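Local coordinates for protein TarM (Staphylococcus aureus subsp. aureus 21178, PDB 4X7R) that belongs to the GT-B-fold glycosyltransferases of group 1 and holds uridine-5'-diphosphate in the cleft between two Rossmann-like domains, at residues 248-253 and 264-269; 272-277 and 294-299; 302-307 and 403-408. The protein carries 1 engineered substitution. All coordinates share one frame; numbering follows the deposited sequence.

Contact 1 (248-253 and 264-269). With 3YW ((2S)-2,3-dihydroxypropyl 2-acetamido-2-deoxy-alpha-D-glucopyranoside), chain F.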
loop_
_atom_site.group_PDB
_atom_site.type_symbol
_atom_site.label_atom_id
_atom_site.label_comp_id
_atom_site.label_asym_id
_atom_site.label_seq_id
_atom_site.Cartn_x
_atom_site.Cartn_y
_atom_site.Cartn_z
ATOM N N ILE A 248 1.764 7.674 11.982
ATOM C CA ILE A 248 3.100 7.264 11.531
ATOM C C ILE A 248 3.156 5.720 11.630
ATOM O O ILE A 248 2.915 5.140 12.686
ATOM C CB ILE A 248 4.216 8.045 12.252
ATOM C CG1 ILE A 248 4.239 9.501 11.650
ATOM C CG2 ILE A 248 5.577 7.344 12.072
ATOM C CD1 ILE A 248 5.044 10.486 12.282
ATOM N N HIS A 249 3.322 5.066 10.491
ATOM C CA HIS A 249 3.271 3.604 10.422
ATOM C C HIS A 249 4.657 2.948 10.493
ATOM O O HIS A 249 4.754 1.727 10.619
ATOM C CB HIS A 249 2.556 3.169 9.129
ATOM C CG HIS A 249 1.089 3.417 9.151
ATOM N ND1 HIS A 249 0.211 2.462 9.623
ATOM C CD2 HIS A 249 0.390 4.509 8.771
ATOM C CE1 HIS A 249 -0.996 2.992 9.502
ATOM N NE2 HIS A 249 -0.934 4.226 8.999
ATOM N N VAL A 250 5.705 3.737 10.432
ATOM C CA VAL A 250 7.077 3.206 10.320
ATOM C C VAL A 250 8.028 3.769 11.382
ATOM O O VAL A 250 7.736 4.775 12.022
ATOM C CB VAL A 250 7.644 3.506 8.886
ATOM C CG1 VAL A 250 6.765 2.908 7.773
ATOM C CG2 VAL A 250 7.788 5.015 8.657
ATOM N N ASN A 251 9.208 3.181 11.468
ATOM C CA ASN A 251 10.280 3.736 12.261
ATOM C C ASN A 251 10.650 5.051 11.508
ATOM O O ASN A 251 10.876 5.031 10.288
ATOM C CB ASN A 251 11.466 2.751 12.327
ATOM C CG ASN A 251 12.594 3.208 13.220
ATOM O OD1 ASN A 251 12.882 4.402 13.318
ATOM N ND2 ASN A 251 13.277 2.272 13.882
ATOM N N HIS A 252 10.608 6.195 12.226
ATOM C CA HIS A 252 10.833 7.525 11.664
ATOM C C HIS A 252 12.305 7.796 11.283
ATOM O O HIS A 252 12.598 8.807 10.646
ATOM C CB HIS A 252 10.292 8.594 12.609
ATOM C CG HIS A 252 10.985 8.585 13.940
ATOM N ND1 HIS A 252 10.910 7.480 14.790
ATOM C CD2 HIS A 252 11.756 9.533 14.519
ATOM C CE1 HIS A 252 11.657 7.790 15.838
ATOM N NE2 HIS A 252 12.184 9.020 15.721
ATOM N N HIS A 253 13.230 6.915 11.661
ATOM C CA HIS A 253 14.615 7.110 11.248
ATOM C C HIS A 253 14.760 6.588 9.820
ATOM O O HIS A 253 14.018 5.674 9.405
ATOM C CB HIS A 253 15.601 6.338 12.137
ATOM C CG HIS A 253 15.591 6.744 13.569
ATOM N ND1 HIS A 253 14.713 6.153 14.484
ATOM C CD2 HIS A 253 16.417 7.585 14.233
ATOM C CE1 HIS A 253 15.002 6.688 15.663
ATOM N NE2 HIS A 253 16.023 7.553 15.566
ATOM N N LYS A 264 12.241 12.040 5.536
ATOM C CA LYS A 264 11.687 13.364 5.230
ATOM C C LYS A 264 10.198 13.543 5.491
ATOM O O LYS A 264 9.837 14.500 6.166
ATOM C CB LYS A 264 12.096 13.887 3.843
ATOM C CG LYS A 264 13.146 15.003 3.959
ATOM C CD LYS A 264 14.593 14.569 3.693
ATOM C CE LYS A 264 15.383 14.289 4.959
ATOM N NZ LYS A 264 16.643 13.564 4.655
ATOM N N SER A 265 9.348 12.643 4.984
ATOM C CA SER A 265 7.883 12.744 5.156
ATOM C C SER A 265 7.483 12.701 6.617
ATOM O O SER A 265 6.827 13.625 7.090
ATOM C CB SER A 265 7.157 11.638 4.399
ATOM O OG SER A 265 7.480 11.643 3.021
ATOM N N GLU A 266 7.948 11.661 7.349
ATOM C CA GLU A 266 7.679 11.475 8.785
ATOM C C GLU A 266 8.204 12.625 9.619
ATOM O O GLU A 266 7.525 13.032 10.555
ATOM C CB GLU A 266 8.197 10.115 9.292
ATOM C CG GLU A 266 7.355 8.938 8.802
ATOM C CD GLU A 266 7.522 8.502 7.352
ATOM O OE1 GLU A 266 8.399 9.051 6.653
ATOM O OE2 GLU A 266 6.791 7.586 6.917
ATOM N N LYS A 267 9.347 13.219 9.231
ATOM C CA LYS A 267 9.945 14.353 9.970
ATOM C C LYS A 267 9.032 15.581 9.921
ATOM O O LYS A 267 8.858 16.278 10.930
ATOM C CB LYS A 267 11.338 14.683 9.428
ATOM C CG LYS A 267 12.053 15.838 10.138
ATOM C CD LYS A 267 13.518 15.906 9.728
ATOM C CE LYS A 267 14.132 17.243 10.061
ATOM N NZ LYS A 267 13.858 18.266 9.012
ATOM N N TYR A 268 8.442 15.823 8.740
ATOM C CA TYR A 268 7.498 16.916 8.519
ATOM C C TYR A 268 6.200 16.729 9.334
ATOM O O TYR A 268 5.679 17.689 9.892
ATOM C CB TYR A 268 7.224 17.080 7.013
ATOM C CG TYR A 268 6.387 18.294 6.689
ATOM C CD1 TYR A 268 6.922 19.578 6.769
ATOM C CD2 TYR A 268 5.060 18.161 6.293
ATOM C CE1 TYR A 268 6.150 20.700 6.475
ATOM C CE2 TYR A 268 4.284 19.274 5.983
ATOM C CZ TYR A 268 4.831 20.541 6.076
ATOM O OH TYR A 268 4.048 21.631 5.787
ATOM N N ILE A 269 5.693 15.501 9.419
ATOM C CA ILE A 269 4.510 15.183 10.212
ATOM C C ILE A 269 4.795 15.480 11.703
ATOM O O ILE A 269 4.073 16.269 12.322
ATOM C CB ILE A 269 4.032 13.724 9.965
ATOM C CG1 ILE A 269 3.676 13.501 8.458
ATOM C CG2 ILE A 269 2.826 13.359 10.867
ATOM C CD1 ILE A 269 3.487 12.063 8.071
HETATM O O3A 3YW F . 5.607 3.040 4.168
HETATM C C4A 3YW F . 3.382 0.598 5.938
HETATM C C5A 3YW F . 4.598 1.130 5.218
HETATM O O5 3YW F . 2.437 -0.098 8.781
HETATM C C6A 3YW F . 4.483 2.604 4.918
HETATM C C5 3YW F . 2.021 -1.294 9.454
HETATM C C6 3YW F . 0.604 -1.053 9.918
HETATM C C4 3YW F . 3.016 -1.593 10.573
HETATM O O6 3YW F . 0.511 0.067 10.786
HETATM C C3 3YW F . 4.360 -1.934 9.938
HETATM O O4 3YW F . 2.572 -2.708 11.340
HETATM O O3 3YW F . 5.357 -2.202 10.925
HETATM O O7 3YW F . 7.514 -0.106 9.022
HETATM C C7 3YW F . 7.158 -0.981 8.239
HETATM C C8 3YW F . 8.135 -1.715 7.370
HETATM N N2 3YW F . 5.880 -1.343 8.115
HETATM C C2 3YW F . 4.822 -0.839 8.976
HETATM C C1 3YW F . 3.712 -0.168 8.148
HETATM O O1 3YW F . 3.659 -0.513 6.793
HETATM O O2 3YW F . 4.770 0.401 4.003
HETATM O O HOH W 1 4.414 6.714 8.136
#
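Glu266 reaches from the first turn of helix 264-271 toward the loop 248-253 and meets it through both its aliphatic stem and its carboxylate. The chain bends at chi2 (75°), which turns CD away from an extended course, and OE2 of Glu266 lies 3.3 Å from Val250 CG2, the two side chains crossing at about a right angle. The methyl that makes this contact is the branch of Val250 set between the backbone N and the carbonyl carbon, while CG1, anti to the carbonyl carbon (chi1 -58°), faces the bound 3YW and comes within 3.3 Å of its O7. Val250 thus turns one methyl to the carboxylate and the other to the ligand. Beside it, an ordered water gives a hydrogen bond to Glu266 OE2 (2.8 Å) and accepts one from His249 N (3.1 Å), so the buried acid is tied to the loop backbone through solvent.

Nearer the helix backbone the packing is apolar. Ile248 CG2 lies against Glu266 CG at 4.0 Å, and its CD1 meets Ile269 CG2 at 3.9 Å where the two isoleucines lie alongside, running opposite ways; Val279 of the neighbouring strand 278-281 touches both.

His249 turns from this interface to the ligand. The ring presents His249 ND1, in plane, to 3YW O6 at 2.7 Å, and NE2 is hydrogen-bonded to Asp226, which fixes the ring from its other nitrogen. Further on, Asn251 OD1 accepts from His253 N, closing an Asx turn, and also from His253 ND1. The arrangement is that of a Rossmann-like domain of a GT-B protein, where the loop after a parallel strand lines the ligand pocket and rests on the helix that follows.

Contact 2 (272-277 and 294-299)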
loop_
_atom_site.group_PDB
_atom_site.type_symbol
_atom_site.label_atom_id
_atom_site.label_comp_id
_atom_site.label_asym_id
_atom_site.label_seq_id
_atom_site.Cartn_x
_atom_site.Cartn_y
_atom_site.Cartn_z
ATOM N N ASN A 272 5.246 19.117 12.815
ATOM C CA ASN A 272 3.966 19.827 12.748
ATOM C C ASN A 272 2.858 19.276 13.668
ATOM O O ASN A 272 1.714 19.729 13.569
ATOM C CB ASN A 272 3.508 19.903 11.285
ATOM C CG ASN A 272 4.330 20.918 10.551
ATOM O OD1 ASN A 272 4.350 22.093 10.904
ATOM N ND2 ASN A 272 5.162 20.464 9.647
ATOM N N ALA A 273 3.202 18.327 14.580
ATOM C CA ALA A 273 2.247 17.667 15.493
ATOM C C ALA A 273 1.451 18.639 16.340
ATOM O O ALA A 273 0.244 18.453 16.522
ATOM C CB ALA A 273 2.970 16.663 16.384
ATOM N N ASN A 274 2.123 19.695 16.836
ATOM C CA ASN A 274 1.493 20.705 17.683
ATOM C C ASN A 274 0.497 21.593 16.953
ATOM O O ASN A 274 -0.284 22.273 17.604
ATOM C CB ASN A 274 2.543 21.530 18.423
ATOM C CG ASN A 274 3.225 20.782 19.537
ATOM O OD1 ASN A 274 2.973 19.601 19.790
ATOM N ND2 ASN A 274 4.108 21.461 20.235
ATOM N N LYS A 275 0.502 21.568 15.618
ATOM C CA LYS A 275 -0.393 22.385 14.791
ATOM C C LYS A 275 -1.659 21.627 14.364
ATOM O O LYS A 275 -2.515 22.224 13.730
ATOM C CB LYS A 275 0.360 22.948 13.572
ATOM C CG LYS A 275 1.504 23.889 13.952
ATOM C CD LYS A 275 2.101 24.574 12.736
ATOM C CE LYS A 275 3.312 25.405 13.089
ATOM N NZ LYS A 275 4.506 24.555 13.389
ATOM N N ILE A 276 -1.788 20.320 14.716
ATOM C CA ILE A 276 -2.954 19.485 14.372
ATOM C C ILE A 276 -3.508 18.834 15.648
ATOM O O ILE A 276 -3.022 19.135 16.748
ATOM C CB ILE A 276 -2.671 18.468 13.208
ATOM C CG1 ILE A 276 -1.534 17.473 13.549
ATOM C CG2 ILE A 276 -2.410 19.210 11.863
ATOM C CD1 ILE A 276 -1.431 16.258 12.655
ATOM N N ASN A 277 -4.505 17.943 15.528
ATOM C CA ASN A 277 -5.041 17.337 16.743
ATOM C C ASN A 277 -4.122 16.276 17.352
ATOM O O ASN A 277 -4.170 16.050 18.559
ATOM C CB ASN A 277 -6.476 16.858 16.554
ATOM C CG ASN A 277 -7.404 17.948 16.125
ATOM O OD1 ASN A 277 -7.365 18.396 14.984
ATOM N ND2 ASN A 277 -8.264 18.380 17.036
ATOM N N PHE A 294 12.491 15.566 19.363
ATOM C CA PHE A 294 11.770 16.706 18.757
ATOM C C PHE A 294 11.104 17.655 19.766
ATOM O O PHE A 294 10.720 17.226 20.860
ATOM C CB PHE A 294 10.724 16.183 17.746
ATOM C CG PHE A 294 11.307 15.459 16.549
ATOM C CD1 PHE A 294 11.543 14.083 16.588
ATOM C CD2 PHE A 294 11.609 16.151 15.375
ATOM C CE1 PHE A 294 12.099 13.414 15.491
ATOM C CE2 PHE A 294 12.160 15.481 14.269
ATOM C CZ PHE A 294 12.402 14.118 14.333
ATOM N N ASP A 295 10.942 18.942 19.382
ATOM C CA ASP A 295 10.277 19.964 20.213
ATOM C C ASP A 295 8.749 19.997 19.923
ATOM O O ASP A 295 8.232 20.998 19.394
ATOM C CB ASP A 295 10.913 21.368 20.022
ATOM C CG ASP A 295 10.381 22.446 20.973
ATOM O OD1 ASP A 295 9.883 22.087 22.065
ATOM O OD2 ASP A 295 10.452 23.646 20.616
ATOM N N VAL A 296 8.047 18.875 20.246
ATOM C CA VAL A 296 6.600 18.685 20.053
ATOM C C VAL A 296 6.001 17.915 21.230
ATOM O O VAL A 296 6.721 17.184 21.895
ATOM C CB VAL A 296 6.221 18.034 18.693
ATOM C CG1 VAL A 296 6.368 19.017 17.543
ATOM C CG2 VAL A 296 6.994 16.733 18.432
ATOM N N GLU A 297 4.697 18.082 21.491
ATOM C CA GLU A 297 4.025 17.392 22.596
ATOM C C GLU A 297 2.925 16.420 22.140
ATOM O O GLU A 297 2.773 15.351 22.749
ATOM C CB GLU A 297 3.456 18.413 23.592
ATOM C CG GLU A 297 4.505 18.988 24.537
ATOM C CD GLU A 297 4.110 20.232 25.312
ATOM O OE1 GLU A 297 3.076 20.851 24.968
ATOM O OE2 GLU A 297 4.863 20.615 26.237
ATOM N N ASN A 298 2.179 16.792 21.059
ATOM C CA ASN A 298 1.037 16.076 20.467
ATOM C C ASN A 298 1.335 14.714 19.825
ATOM O O ASN A 298 0.847 14.452 18.723
ATOM C CB ASN A 298 0.346 16.982 19.431
ATOM C CG ASN A 298 -0.804 17.800 19.936
ATOM O OD1 ASN A 298 -1.068 17.892 21.131
ATOM N ND2 ASN A 298 -1.505 18.437 19.016
ATOM N N ILE A 299 2.075 13.847 20.513
ATOM C CA ILE A 299 2.429 12.501 20.073
ATOM C C ILE A 299 1.673 11.521 20.961
ATOM O O ILE A 299 1.784 11.581 22.183
ATOM C CB ILE A 299 3.977 12.265 20.123
ATOM C CG1 ILE A 299 4.783 13.448 19.511
ATOM C CG2 ILE A 299 4.357 10.908 19.517
ATOM C CD1 ILE A 299 4.547 13.798 17.931
HETATM O O HOH W 2 -4.356 18.009 21.415
#
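Asn298 fits its side chain against the turn 272-277, and following it outward maps the middle of the contact. Asn298 CB lies over the carbonyl of Ala273, 3.3 Å from Ala273 O, with Ala273 CB at 4.0 Å from the same atom. CG comes next, passing Ala273 O and approaching Asn277 O. At the tip, Asn298 ND2 donates to Ala273 O (3.0 Å, N-H...O angle 148°), tilted from the plane of that carbonyl, and it also lies close to the carbonyl oxygen of Ile276. The other tip atom, OD1, accepts a weak bond from a water that also makes a weak bond to Asn277 O. Ala273 O has a second donor in Ile276 N, which reaches it from the opposite face of its plane, so the carbonyl of the first residue of this short 3-10 turn is gripped by the turn itself and by the neighbouring loop.

Asn274 binds in the other direction, from 272-277 to the backbone of 294-299. Its chi1 (-73°) sets CG anti to the carbonyl carbon, and Asn274 OD1 accepts from two successive amides: Glu297 N at 2.9 Å, in the carbonyl plane and on a lone pair, and Asn298 N at 3.2 Å, nearly along the C=O axis. Two nearly straight bonds to one oxygen fix the rotation of this otherwise exposed amide. Inward of the polar layer, Ala273 CB packs on Ile299 CD1 (3.6 Å) and, more loosely, on Val296 CB (4.2 Å).

Both segments follow a helix and lead into a strand: 278-281 for one, the outermost strand 299-301 for the other. The contact therefore joins the closing turns of two successive beta-alpha-beta crossovers, where adjacent strands enter the parallel sheet of a Rossmann-like domain.

Contact 3 (302-307 and 403-408). With 3YW ((2S)-2,3-dihydroxypropyl 2-acetamido-2-deoxy-alpha-D-glucopyranoside), chain F; UDP (uridine-5'-diphosphate), chain E.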
loop_
_atom_site.group_PDB
_atom_site.type_symbol
_atom_site.label_atom_id
_atom_site.label_comp_id
_atom_site.label_asym_id
_atom_site.label_seq_id
_atom_site.Cartn_x
_atom_site.Cartn_y
_atom_site.Cartn_z
ATOM N N ILE A 302 -1.034 4.731 19.893
ATOM C CA ILE A 302 -2.251 3.945 19.699
ATOM C C ILE A 302 -1.836 2.774 18.817
ATOM O O ILE A 302 -1.474 2.989 17.677
ATOM C CB ILE A 302 -3.496 4.718 19.114
ATOM C CG1 ILE A 302 -3.816 6.012 19.865
ATOM C CG2 ILE A 302 -4.737 3.795 19.064
ATOM C CD1 ILE A 302 -5.016 6.804 19.293
ATOM N N SER A 303 -1.892 1.559 19.327
ATOM C CA SER A 303 -1.591 0.332 18.574
ATOM C C SER A 303 -2.547 0.192 17.390
ATOM O O SER A 303 -3.681 0.676 17.454
ATOM C CB SER A 303 -1.831 -0.891 19.464
ATOM O OG SER A 303 -1.775 -2.111 18.736
ATOM N N ASN A 304 -2.127 -0.563 16.361
ATOM C CA ASN A 304 -3.046 -0.937 15.286
ATOM C C ASN A 304 -4.097 -1.820 15.945
ATOM O O ASN A 304 -3.777 -2.554 16.903
ATOM C CB ASN A 304 -2.353 -1.837 14.261
ATOM C CG ASN A 304 -1.531 -1.106 13.254
ATOM O OD1 ASN A 304 -1.997 -0.147 12.647
ATOM N ND2 ASN A 304 -0.276 -1.526 13.097
ATOM N N PHE A 305 -5.336 -1.799 15.405
ATOM C CA PHE A 305 -6.369 -2.704 15.877
ATOM C C PHE A 305 -5.927 -4.108 15.467
ATOM O O PHE A 305 -5.259 -4.274 14.442
ATOM C CB PHE A 305 -7.711 -2.392 15.216
ATOM C CG PHE A 305 -8.520 -1.281 15.844
ATOM C CD1 PHE A 305 -9.211 -1.487 17.040
ATOM C CD2 PHE A 305 -8.615 -0.035 15.226
ATOM C CE1 PHE A 305 -10.016 -0.475 17.587
ATOM C CE2 PHE A 305 -9.412 0.977 15.776
ATOM C CZ PHE A 305 -10.121 0.741 16.946
ATOM N N VAL A 306 -6.298 -5.106 16.251
ATOM C CA VAL A 306 -5.940 -6.492 15.983
ATOM C C VAL A 306 -7.198 -7.342 15.768
ATOM O O VAL A 306 -8.188 -7.200 16.498
ATOM C CB VAL A 306 -4.950 -7.060 17.058
ATOM C CG1 VAL A 306 -5.640 -7.380 18.372
ATOM C CG2 VAL A 306 -4.258 -8.287 16.551
ATOM N N LYS A 307 -7.181 -8.171 14.721
ATOM C CA LYS A 307 -8.314 -9.032 14.400
ATOM C C LYS A 307 -8.048 -10.403 14.972
ATOM O O LYS A 307 -7.201 -11.133 14.459
ATOM C CB LYS A 307 -8.560 -9.087 12.881
ATOM C CG LYS A 307 -9.879 -9.765 12.494
ATOM C CD LYS A 307 -9.970 -10.043 10.984
ATOM C CE LYS A 307 -10.516 -8.929 10.101
ATOM N NZ LYS A 307 -11.954 -8.649 10.373
ATOM N N GLU A 403 10.484 -1.556 11.772
ATOM C CA GLU A 403 9.033 -1.694 11.794
ATOM C C GLU A 403 8.434 -0.549 12.604
ATOM O O GLU A 403 9.109 0.059 13.450
ATOM C CB GLU A 403 8.578 -3.048 12.422
ATOM C CG GLU A 403 8.948 -4.330 11.691
ATOM C CD GLU A 403 8.326 -4.512 10.318
ATOM O OE1 GLU A 403 7.290 -3.869 10.029
ATOM O OE2 GLU A 403 8.885 -5.301 9.523
ATOM N N GLY A 404 7.157 -0.323 12.372
ATOM C CA GLY A 404 6.323 0.556 13.169
ATOM C C GLY A 404 5.712 -0.299 14.257
ATOM O O GLY A 404 5.607 0.120 15.415
ATOM N N GLN A 405 5.343 -1.536 13.894
ATOM C CA GLN A 405 4.762 -2.520 14.835
ATOM C C GLN A 405 4.966 -3.964 14.358
ATOM O O GLN A 405 5.559 -4.750 15.077
ATOM C CB GLN A 405 3.268 -2.232 15.104
ATOM C CG GLN A 405 2.698 -3.084 16.225
ATOM C CD GLN A 405 1.314 -2.656 16.651
ATOM O OE1 GLN A 405 0.482 -2.240 15.843
ATOM N NE2 GLN A 405 1.039 -2.771 17.942
ATOM N N GLY A 406 4.397 -4.314 13.194
ATOM C CA GLY A 406 4.561 -5.656 12.629
ATOM C C GLY A 406 3.342 -6.539 12.728
ATOM O O GLY A 406 3.293 -7.460 13.542
ATOM N N LEU A 407 2.373 -6.293 11.862
ATOM C CA LEU A 407 1.136 -7.056 11.852
ATOM C C LEU A 407 1.319 -8.526 11.520
ATOM O O LEU A 407 0.588 -9.327 12.076
ATOM C CB LEU A 407 0.064 -6.408 10.961
ATOM C CG LEU A 407 -0.461 -5.016 11.401
ATOM C CD1 LEU A 407 -1.305 -4.390 10.282
ATOM C CD2 LEU A 407 -1.294 -5.119 12.686
ATOM N N SER A 408 2.263 -8.892 10.629
ATOM C CA SER A 408 2.483 -10.305 10.250
ATOM C C SER A 408 2.927 -11.131 11.446
ATOM O O SER A 408 2.411 -12.232 11.654
ATOM C CB SER A 408 3.501 -10.422 9.119
ATOM O OG SER A 408 2.870 -10.402 7.851
HETATM O O3A 3YW F . 5.607 3.040 4.168
HETATM C C4A 3YW F . 3.382 0.598 5.938
HETATM C C5A 3YW F . 4.598 1.130 5.218
HETATM O O5 3YW F . 2.437 -0.098 8.781
HETATM C C6A 3YW F . 4.483 2.604 4.918
HETATM C C5 3YW F . 2.021 -1.294 9.454
HETATM C C6 3YW F . 0.604 -1.053 9.918
HETATM C C4 3YW F . 3.016 -1.593 10.573
HETATM O O6 3YW F . 0.511 0.067 10.786
HETATM C C3 3YW F . 4.360 -1.934 9.938
HETATM O O4 3YW F . 2.572 -2.708 11.340
HETATM O O3 3YW F . 5.357 -2.202 10.925
HETATM O O7 3YW F . 7.514 -0.106 9.022
HETATM C C7 3YW F . 7.158 -0.981 8.239
HETATM C C8 3YW F . 8.135 -1.715 7.370
HETATM N N2 3YW F . 5.880 -1.343 8.115
HETATM C C2 3YW F . 4.822 -0.839 8.976
HETATM C C1 3YW F . 3.712 -0.168 8.148
HETATM O O1 3YW F . 3.659 -0.513 6.793
HETATM O O2 3YW F . 4.770 0.401 4.003
HETATM N N1 UDP E . 0.217 -9.613 3.432
HETATM C C2 UDP E . -0.689 -10.469 2.833
HETATM N N3 UDP E . -0.154 -11.323 1.898
HETATM C C4 UDP E . 1.161 -11.395 1.492
HETATM C C5 UDP E . 2.039 -10.442 2.121
HETATM C C6 UDP E . 1.553 -9.600 3.052
HETATM O O2 UDP E . -1.882 -10.474 3.104
HETATM O O4 UDP E . 1.497 -12.260 0.661
HETATM C "C1'" UDP E . -0.282 -8.815 4.580
HETATM C "C2'" UDP E . -0.083 -9.483 5.938
HETATM O "O2'" UDP E . -1.151 -10.368 6.231
HETATM C "C3'" UDP E . -0.076 -8.272 6.873
HETATM C "C4'" UDP E . 0.565 -7.182 6.018
HETATM O "O4'" UDP E . 0.427 -7.596 4.638
HETATM O "O3'" UDP E . -1.341 -7.876 7.405
HETATM C "C5'" UDP E . 2.012 -6.902 6.334
HETATM O "O5'" UDP E . 2.029 -6.171 7.579
HETATM P PA UDP E . 3.344 -5.744 8.394
HETATM O O1A UDP E . 2.966 -4.751 9.424
HETATM O O2A UDP E . 3.953 -7.002 9.034
HETATM O O3A UDP E . 4.363 -5.124 7.384
HETATM P PB UDP E . 4.244 -3.962 6.283
HETATM O O1B UDP E . 3.329 -2.876 6.787
HETATM O O2B UDP E . 3.690 -4.528 4.971
HETATM O O3B UDP E . 5.617 -3.361 6.058
#
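Gln405 runs out toward Ser303 and Asn304 because CG lies anti to its backbone N (chi1 -171°) and CD continues the extended course (chi2 170°). Its amide is used at both ends. Gln405 NE2 donates an almost straight bond to Ser303 OG (3.0 Å, angle 172°), in the amide plane, and Ser303 OG in turn donates to Asn304 O at 2.8 Å. Gln405 OE1 accepts from Asn304 N at 3.1 Å on a lone pair and, weakly, from Asn304 ND2. Leu407 CD2 packs 3.8 Å from both CB and ND2 of Asn304.

Held in this way, Asn304 makes two weak bonds with 3YW O6 through ND2 and OD1. Across the pocket, 3YW O3 gives a bond to Glu403 OE1 (2.7 Å) and receives bonds from Gly404 N and Gln405 N, while Gly406 N binds O4. Leu407 N and Ser408 N, at the start of helix 407-414, donate to UDP O1A and O2A, where the helix end would be expected to steady the phosphate charge. Gln405 is thus second-shell through its side chain and first-shell through its backbone, coupling both segments to the ligand.

Contacts 1 and 3 are buried and share 3YW: 248-253 and 302-307 reach its O6 from the N-terminal half, 403-408 its O3 and O4 from the C-terminal half. They touch where Asn251 CB packs on Glu403 O. Contact 2 lies farther from the chain's centre, partly exposed, and meets contact 1 through Phe294, which packs on His252 and Lys267. Helix 264-271 connects the first two: contact 1 uses its start, contact 2 the turn after its end. Their chemistry follows their place. Contact 1 combines apolar packing with a water bridge, contact 2 has asparagine amides binding backbone groups, and contact 3 is a polar network continuing into both ligands. Edge strand 299-301 links 294-299 to 302-307.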